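Local coordinates for putative uncharacterized protein (Chaetomium thermophilum, PDB 5IJP) that binds inositol hexakisphosphate through the helical SPX domain of Vtc4 and so probably acts as a sensor in phosphate homeostasis, at residues I11-E14 with Y15-H18; A131-V134 with Q135-T139; D175-V178 with V179-S182. All coordinates share one frame; numbering follows the deposited sequence.

Contact 1: residues I11-E14 with Y15-H18; sequences IIRE and YQWH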
loop_
_atom_site.group_PDB
_atom_site.type_symbol
_atom_site.label_atom_id
_atom_site.label_comp_id
_atom_site.label_asym_id
_atom_site.label_seq_id
_atom_site.Cartn_x
_atom_site.Cartn_y
_atom_site.Cartn_z
ATOM N N ILE A 11 1.936 11.960 2.273
ATOM C CA ILE A 11 3.154 11.181 2.503
ATOM C C ILE A 11 3.475 11.113 4.000
ATOM O O ILE A 11 3.556 12.147 4.667
ATOM C CB ILE A 11 4.351 11.671 1.620
ATOM C CG1 ILE A 11 4.255 11.057 0.206
ATOM C CG2 ILE A 11 5.727 11.358 2.256
ATOM C CD1 ILE A 11 5.184 11.648 -0.873
ATOM N N ILE A 12 3.632 9.882 4.517
ATOM C CA ILE A 12 3.996 9.598 5.907
ATOM C C ILE A 12 5.504 9.318 5.904
ATOM O O ILE A 12 5.979 8.564 5.051
ATOM C CB ILE A 12 3.178 8.403 6.494
ATOM C CG1 ILE A 12 1.659 8.567 6.252
ATOM C CG2 ILE A 12 3.478 8.199 7.988
ATOM C CD1 ILE A 12 0.907 7.256 5.977
ATOM N N ARG A 13 6.250 9.925 6.852
ATOM C CA ARG A 13 7.707 9.778 6.998
ATOM C C ARG A 13 8.166 8.317 7.160
ATOM O O ARG A 13 9.298 7.989 6.799
ATOM C CB ARG A 13 8.233 10.648 8.151
ATOM C CG ARG A 13 8.125 12.152 7.905
ATOM C CD ARG A 13 9.462 12.782 7.567
ATOM N NE ARG A 13 9.377 14.244 7.540
ATOM C CZ ARG A 13 9.166 14.968 6.445
ATOM N NH1 ARG A 13 9.020 14.375 5.266
ATOM N NH2 ARG A 13 9.104 16.290 6.520
ATOM N N GLU A 14 7.274 7.449 7.681
ATOM C CA GLU A 14 7.480 6.011 7.880
ATOM C C GLU A 14 7.620 5.285 6.524
ATOM O O GLU A 14 8.449 4.380 6.399
ATOM C CB GLU A 14 6.314 5.436 8.720
ATOM C CG GLU A 14 6.185 3.917 8.775
ATOM C CD GLU A 14 7.320 3.161 9.437
ATOM O OE1 GLU A 14 7.577 3.395 10.640
ATOM O OE2 GLU A 14 7.927 2.297 8.761
ATOM N N TYR A 15 6.819 5.697 5.519
ATOM C CA TYR A 15 6.805 5.107 4.175
ATOM C C TYR A 15 7.405 6.041 3.097
ATOM O O TYR A 15 7.420 5.670 1.923
ATOM C CB TYR A 15 5.363 4.709 3.777
ATOM C CG TYR A 15 4.585 3.937 4.822
ATOM C CD1 TYR A 15 4.636 2.548 4.875
ATOM C CD2 TYR A 15 3.744 4.593 5.717
ATOM C CE1 TYR A 15 3.904 1.831 5.822
ATOM C CE2 TYR A 15 3.011 3.889 6.671
ATOM C CZ TYR A 15 3.092 2.507 6.719
ATOM O OH TYR A 15 2.365 1.812 7.654
ATOM N N GLN A 16 7.905 7.233 3.508
ATOM C CA GLN A 16 8.471 8.332 2.702
ATOM C C GLN A 16 9.204 7.930 1.401
ATOM O O GLN A 16 8.916 8.510 0.352
ATOM C CB GLN A 16 9.399 9.207 3.567
ATOM C CG GLN A 16 9.525 10.654 3.074
ATOM C CD GLN A 16 10.566 11.480 3.803
ATOM O OE1 GLN A 16 11.089 11.108 4.862
ATOM N NE2 GLN A 16 10.878 12.643 3.251
ATOM N N TRP A 17 10.151 6.976 1.472
ATOM C CA TRP A 17 10.953 6.540 0.318
ATOM C C TRP A 17 10.378 5.326 -0.439
ATOM O O TRP A 17 11.067 4.770 -1.299
ATOM C CB TRP A 17 12.397 6.243 0.763
ATOM C CG TRP A 17 13.148 7.431 1.282
ATOM C CD1 TRP A 17 13.242 7.837 2.581
ATOM C CD2 TRP A 17 13.953 8.338 0.517
ATOM N NE1 TRP A 17 14.045 8.950 2.671
ATOM C CE2 TRP A 17 14.494 9.281 1.419
ATOM C CE3 TRP A 17 14.266 8.452 -0.849
ATOM C CZ2 TRP A 17 15.327 10.326 1.000
ATOM C CZ3 TRP A 17 15.092 9.485 -1.262
ATOM C CH2 TRP A 17 15.613 10.408 -0.345
ATOM N N HIS A 18 9.128 4.926 -0.141
ATOM C CA HIS A 18 8.519 3.741 -0.752
ATOM C C HIS A 18 7.205 3.998 -1.519
ATOM O O HIS A 18 6.583 3.038 -1.986
ATOM C CB HIS A 18 8.332 2.649 0.309
ATOM C CG HIS A 18 9.608 2.277 0.995
ATOM N ND1 HIS A 18 10.040 2.950 2.123
ATOM C CD2 HIS A 18 10.528 1.343 0.664
ATOM C CE1 HIS A 18 11.191 2.391 2.456
ATOM N NE2 HIS A 18 11.526 1.419 1.606
#
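Tyr15 is met by two side chains just before it in the chain, Glu14 over one face of its ring and Ile12 at the rim, in the loop that joins helix 3-9 to helix 22-30. Here the contact is closely packed. Glu14 CG sits almost above the centre of the phenol, 3.9 Å from the centroid and 13° off the normal, a CH-pi contact. With CG anti to the backbone N (chi1 167°) the methylene comes over the ring, and the bend at chi2 then turns the carboxylate off, its plane at 69° to the ring, to form a salt bridge with Lys72. Ile12 runs alongside in the same direction: its CB lies at the edge of the ring, in the ring plane, and its CD1 is 3.9 Å from Tyr15 CD2. Tyr15 N donates to Ile12 O at 3.0 Å in a bent hydrogen bond. Phe133 of helix 110-151 stacks on the tyrosine. With an alanine here in place of the tyrosine, Glu14 CG, Ile12 CD1 and Phe133 would probably lose the ring they share, and a gap is likely to open between loop and helix.

The solvent side is looser. Arg13 and Gln16 extend side by side, yet Arg13 NH1 and Gln16 NE2, 3.2 Å apart, are both donors and form no hydrogen bond; Arg13 CD, 3.6 Å from Gln16 OE1, provides a light touch instead. Ile11 CG2 meets Gln16 CG at 3.9 Å, the two chains crossing near a right angle. The chemistry thus implies that the loop is fastened from its tyrosine side, by aromatic and aliphatic packing with a carboxylate-lysine pair at the border, whereas the arginine-glutamine side adds little specific bonding.

Contact 2: residues A131-V134 with Q135-T139; sequences AKFV and QVNYT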
loop_
_atom_site.group_PDB
_atom_site.type_symbol
_atom_site.label_atom_id
_atom_site.label_comp_id
_atom_site.label_asym_id
_atom_site.label_seq_id
_atom_site.Cartn_x
_atom_site.Cartn_y
_atom_site.Cartn_z
ATOM N N ALA A 131 -3.158 0.770 5.610
ATOM C CA ALA A 131 -4.318 0.693 4.715
ATOM C C ALA A 131 -4.378 1.938 3.828
ATOM O O ALA A 131 -4.740 1.826 2.658
ATOM C CB ALA A 131 -5.601 0.559 5.521
ATOM N N LYS A 132 -3.989 3.112 4.385
ATOM C CA LYS A 132 -3.912 4.397 3.684
ATOM C C LYS A 132 -2.812 4.333 2.625
ATOM O O LYS A 132 -3.004 4.845 1.521
ATOM C CB LYS A 132 -3.630 5.542 4.672
ATOM C CG LYS A 132 -4.817 6.468 4.922
ATOM C CD LYS A 132 -4.850 7.650 3.947
ATOM C CE LYS A 132 -5.774 8.760 4.397
ATOM N NZ LYS A 132 -7.209 8.388 4.271
ATOM N N PHE A 133 -1.670 3.683 2.961
ATOM C CA PHE A 133 -0.526 3.482 2.068
ATOM C C PHE A 133 -0.909 2.546 0.920
ATOM O O PHE A 133 -0.585 2.845 -0.227
ATOM C CB PHE A 133 0.699 2.952 2.843
ATOM C CG PHE A 133 1.904 2.591 2.000
ATOM C CD1 PHE A 133 2.737 3.579 1.488
ATOM C CD2 PHE A 133 2.220 1.262 1.743
ATOM C CE1 PHE A 133 3.853 3.245 0.714
ATOM C CE2 PHE A 133 3.338 0.929 0.971
ATOM C CZ PHE A 133 4.147 1.922 0.463
ATOM N N VAL A 134 -1.621 1.438 1.224
ATOM C CA VAL A 134 -2.104 0.469 0.231
ATOM C C VAL A 134 -3.108 1.173 -0.710
ATOM O O VAL A 134 -3.024 0.992 -1.924
ATOM C CB VAL A 134 -2.673 -0.824 0.896
ATOM C CG1 VAL A 134 -3.355 -1.739 -0.122
ATOM C CG2 VAL A 134 -1.580 -1.591 1.637
ATOM N N GLN A 135 -3.994 2.026 -0.146
ATOM C CA GLN A 135 -5.008 2.805 -0.866
ATOM C C GLN A 135 -4.393 3.805 -1.858
ATOM O O GLN A 135 -4.723 3.755 -3.044
ATOM C CB GLN A 135 -5.950 3.517 0.134
ATOM C CG GLN A 135 -6.994 4.452 -0.485
ATOM C CD GLN A 135 -6.588 5.906 -0.415
ATOM O OE1 GLN A 135 -6.500 6.506 0.663
ATOM N NE2 GLN A 135 -6.359 6.512 -1.572
ATOM N N VAL A 136 -3.525 4.718 -1.364
ATOM C CA VAL A 136 -2.889 5.770 -2.164
ATOM C C VAL A 136 -1.971 5.179 -3.267
ATOM O O VAL A 136 -1.920 5.735 -4.366
ATOM C CB VAL A 136 -2.190 6.853 -1.283
ATOM C CG1 VAL A 136 -0.898 6.350 -0.639
ATOM C CG2 VAL A 136 -1.955 8.150 -2.056
ATOM N N ASN A 137 -1.305 4.041 -2.995
ATOM C CA ASN A 137 -0.431 3.396 -3.972
ATOM C C ASN A 137 -1.213 2.617 -5.029
ATOM O O ASN A 137 -0.867 2.713 -6.205
ATOM C CB ASN A 137 0.643 2.547 -3.300
ATOM C CG ASN A 137 1.768 3.366 -2.705
ATOM O OD1 ASN A 137 2.874 3.423 -3.239
ATOM N ND2 ASN A 137 1.514 4.037 -1.596
ATOM N N TYR A 138 -2.292 1.894 -4.631
ATOM C CA TYR A 138 -3.163 1.145 -5.552
ATOM C C TYR A 138 -3.799 2.106 -6.561
ATOM O O TYR A 138 -3.858 1.783 -7.747
ATOM C CB TYR A 138 -4.245 0.353 -4.785
ATOM C CG TYR A 138 -5.182 -0.462 -5.655
ATOM C CD1 TYR A 138 -6.445 0.017 -5.991
ATOM C CD2 TYR A 138 -4.825 -1.730 -6.103
ATOM C CE1 TYR A 138 -7.317 -0.731 -6.781
ATOM C CE2 TYR A 138 -5.690 -2.490 -6.892
ATOM C CZ TYR A 138 -6.936 -1.986 -7.228
ATOM O OH TYR A 138 -7.794 -2.727 -8.003
ATOM N N THR A 139 -4.235 3.294 -6.087
ATOM C CA THR A 139 -4.820 4.365 -6.901
ATOM C C THR A 139 -3.743 4.937 -7.843
ATOM O O THR A 139 -4.042 5.231 -9.000
ATOM C CB THR A 139 -5.457 5.438 -5.991
ATOM O OG1 THR A 139 -6.305 4.803 -5.031
ATOM C CG2 THR A 139 -6.260 6.477 -6.769
#
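Asn137 reaches back one helical turn to Phe133 and touches it twice, at its carbonyl oxygen and over its ring. The hydrogen bonds form the first group. Phe133 O takes two of them, from the backbone Asn137 N at 3.1 Å and from the side-chain amide Asn137 ND2 at 2.8 Å, and the donors arrive from opposite faces of the carbonyl plane. Asn137 CG lies anti to its own carbonyl carbon (chi1 -76°), the setting that folds the amide toward the previous turn. Thr139 repeats the device, its OG1 donating at 2.7 Å to Gln135 O, which also accepts from Thr139 N. Ordinary i to i+4 bonds complete the turn, among them Val136 N to Lys132 O at 2.9 Å with a nearly straight N-H...O angle of 171°.

Contacts over the aromatic ring are the second kind. The same ND2 stands 3.2 Å above the plane of the Phe133 ring, displaced toward its rim, with amide and ring planes 50° apart; the bond from ND2 to Phe133 O probably holds the amide in this rotation, over the ring.

Van der Waals contact makes up the rest. On the exposed flank Lys132 and Gln135 run side by side, with Lys132 CD 3.8 Å from Gln135 OE1.

This turn belongs to helix 110-151, the long helix that packs beside helix 52-97 in the core of the SPX helical bundle. Phe133 and Asn137 rest on Val69 of helix 52-97, Tyr19 meets the Phe133 ring edge-to-face, and Val136 packs against Phe3 of helix 3-9.

Contact 3: residues D175-V178 with V179-S182; sequences DASV and VRLS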
loop_
_atom_site.group_PDB
_atom_site.type_symbol
_atom_site.label_atom_id
_atom_site.label_comp_id
_atom_site.label_asym_id
_atom_site.label_seq_id
_atom_site.Cartn_x
_atom_site.Cartn_y
_atom_site.Cartn_z
ATOM N N ASP A 175 -5.111 -10.525 7.633
ATOM C CA ASP A 175 -6.518 -10.128 7.746
ATOM C C ASP A 175 -7.179 -10.734 8.984
ATOM O O ASP A 175 -7.953 -10.047 9.652
ATOM C CB ASP A 175 -7.303 -10.479 6.469
ATOM C CG ASP A 175 -6.976 -9.624 5.255
ATOM O OD1 ASP A 175 -6.698 -8.415 5.431
ATOM O OD2 ASP A 175 -7.044 -10.151 4.125
ATOM N N ALA A 176 -6.834 -11.998 9.313
ATOM C CA ALA A 176 -7.325 -12.716 10.491
ATOM C C ALA A 176 -6.781 -12.083 11.778
ATOM O O ALA A 176 -7.498 -12.031 12.778
ATOM C CB ALA A 176 -6.921 -14.180 10.417
ATOM N N SER A 177 -5.523 -11.586 11.736
ATOM C CA SER A 177 -4.851 -10.916 12.854
ATOM C C SER A 177 -5.522 -9.572 13.170
ATOM O O SER A 177 -5.662 -9.229 14.345
ATOM C CB SER A 177 -3.370 -10.711 12.547
ATOM O OG SER A 177 -2.709 -11.943 12.303
ATOM N N VAL A 178 -5.947 -8.828 12.120
ATOM C CA VAL A 178 -6.644 -7.535 12.219
ATOM C C VAL A 178 -8.041 -7.752 12.840
ATOM O O VAL A 178 -8.477 -6.938 13.658
ATOM C CB VAL A 178 -6.683 -6.788 10.849
ATOM C CG1 VAL A 178 -7.532 -5.518 10.913
ATOM C CG2 VAL A 178 -5.275 -6.452 10.366
ATOM N N VAL A 179 -8.712 -8.871 12.476
ATOM C CA VAL A 179 -10.026 -9.279 12.996
ATOM C C VAL A 179 -9.915 -9.550 14.512
ATOM O O VAL A 179 -10.749 -9.060 15.279
ATOM C CB VAL A 179 -10.623 -10.479 12.195
ATOM C CG1 VAL A 179 -11.788 -11.144 12.928
ATOM C CG2 VAL A 179 -11.058 -10.042 10.798
ATOM N N ARG A 180 -8.860 -10.285 14.933
ATOM C CA ARG A 180 -8.581 -10.596 16.340
ATOM C C ARG A 180 -8.261 -9.321 17.125
ATOM O O ARG A 180 -8.739 -9.169 18.248
ATOM C CB ARG A 180 -7.428 -11.604 16.476
ATOM C CG ARG A 180 -7.773 -13.023 16.028
ATOM C CD ARG A 180 -6.734 -14.038 16.476
ATOM N NE ARG A 180 -5.430 -13.830 15.843
ATOM C CZ ARG A 180 -5.039 -14.409 14.712
ATOM N NH1 ARG A 180 -5.848 -15.243 14.070
ATOM N NH2 ARG A 180 -3.836 -14.160 14.214
ATOM N N LEU A 181 -7.481 -8.399 16.514
ATOM C CA LEU A 181 -7.073 -7.103 17.074
ATOM C C LEU A 181 -8.287 -6.242 17.460
ATOM O O LEU A 181 -8.266 -5.601 18.515
ATOM C CB LEU A 181 -6.159 -6.366 16.068
ATOM C CG LEU A 181 -5.669 -4.952 16.410
ATOM C CD1 LEU A 181 -4.583 -4.979 17.472
ATOM C CD2 LEU A 181 -5.145 -4.258 15.169
ATOM N N SER A 182 -9.341 -6.251 16.617
ATOM C CA SER A 182 -10.592 -5.524 16.844
ATOM C C SER A 182 -11.346 -6.117 18.037
ATOM O O SER A 182 -11.921 -5.369 18.828
ATOM C CB SER A 182 -11.466 -5.558 15.595
ATOM O OG SER A 182 -10.825 -4.924 14.501
#
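Arg180 folds back over Ala176 and Ser177 on the preceding turn of helix 171-190, the last helix of this SPX-domain bundle. Its CB lies 3.6 Å from Ser177 O, and CG comes 3.4 Å from Ala176 O, the carbonyl that also accepts the backbone hydrogen bond from Arg180 N. With CG anti to the carbonyl carbon (chi1 -71°) and a bend at chi3, the chain doubles back toward the N-terminal end of the helix. NE is then engaged in a salt bridge to Glu88 of helix 52-97. CZ lies 4.0 Å from Ser177 CA, which faces the guanidinium plane on the same side as Ala176 O. Of the two terminal nitrogens, NH1 approaches Ala176 CB at 4.0 Å; NH2 is 3.1 Å from Ser177 OG but poorly angled for a hydrogen bond, and that hydroxyl instead bonds to Asn173 O. Leu181, on the buried side, packs on Leu120 and Ile124 of helix 110-151. One residue further on, Ser182 grips Val178 O twice, N and OG donating from opposite faces of the carbonyl plane, each at 3.2 Å.

In the fold
Along the chain the three contacts come in series: contact 1 in the loop between helices 3-9 and 22-30, contact 2 midway in helix 110-151, contact 3 in the terminal helix 171-190. Contacts 1 and 2 have centres about 12 Å apart and touch, His18 O lying 3.6 Å from Phe133 CZ. Contact 3 stands apart, its centre about 19 Å from that of contact 2 and 24 Å from that of contact 1. All three border helix 52-97, which thus joins the N-terminal loop, the long helix 110-151 and the last helix in one bundle. The inositol hexakisphosphate lies about 11 Å from the side chain of Val136 and about 12 Å from that of Ile11, so contacts 1 and 2 belong to the scaffold beyond the pocket.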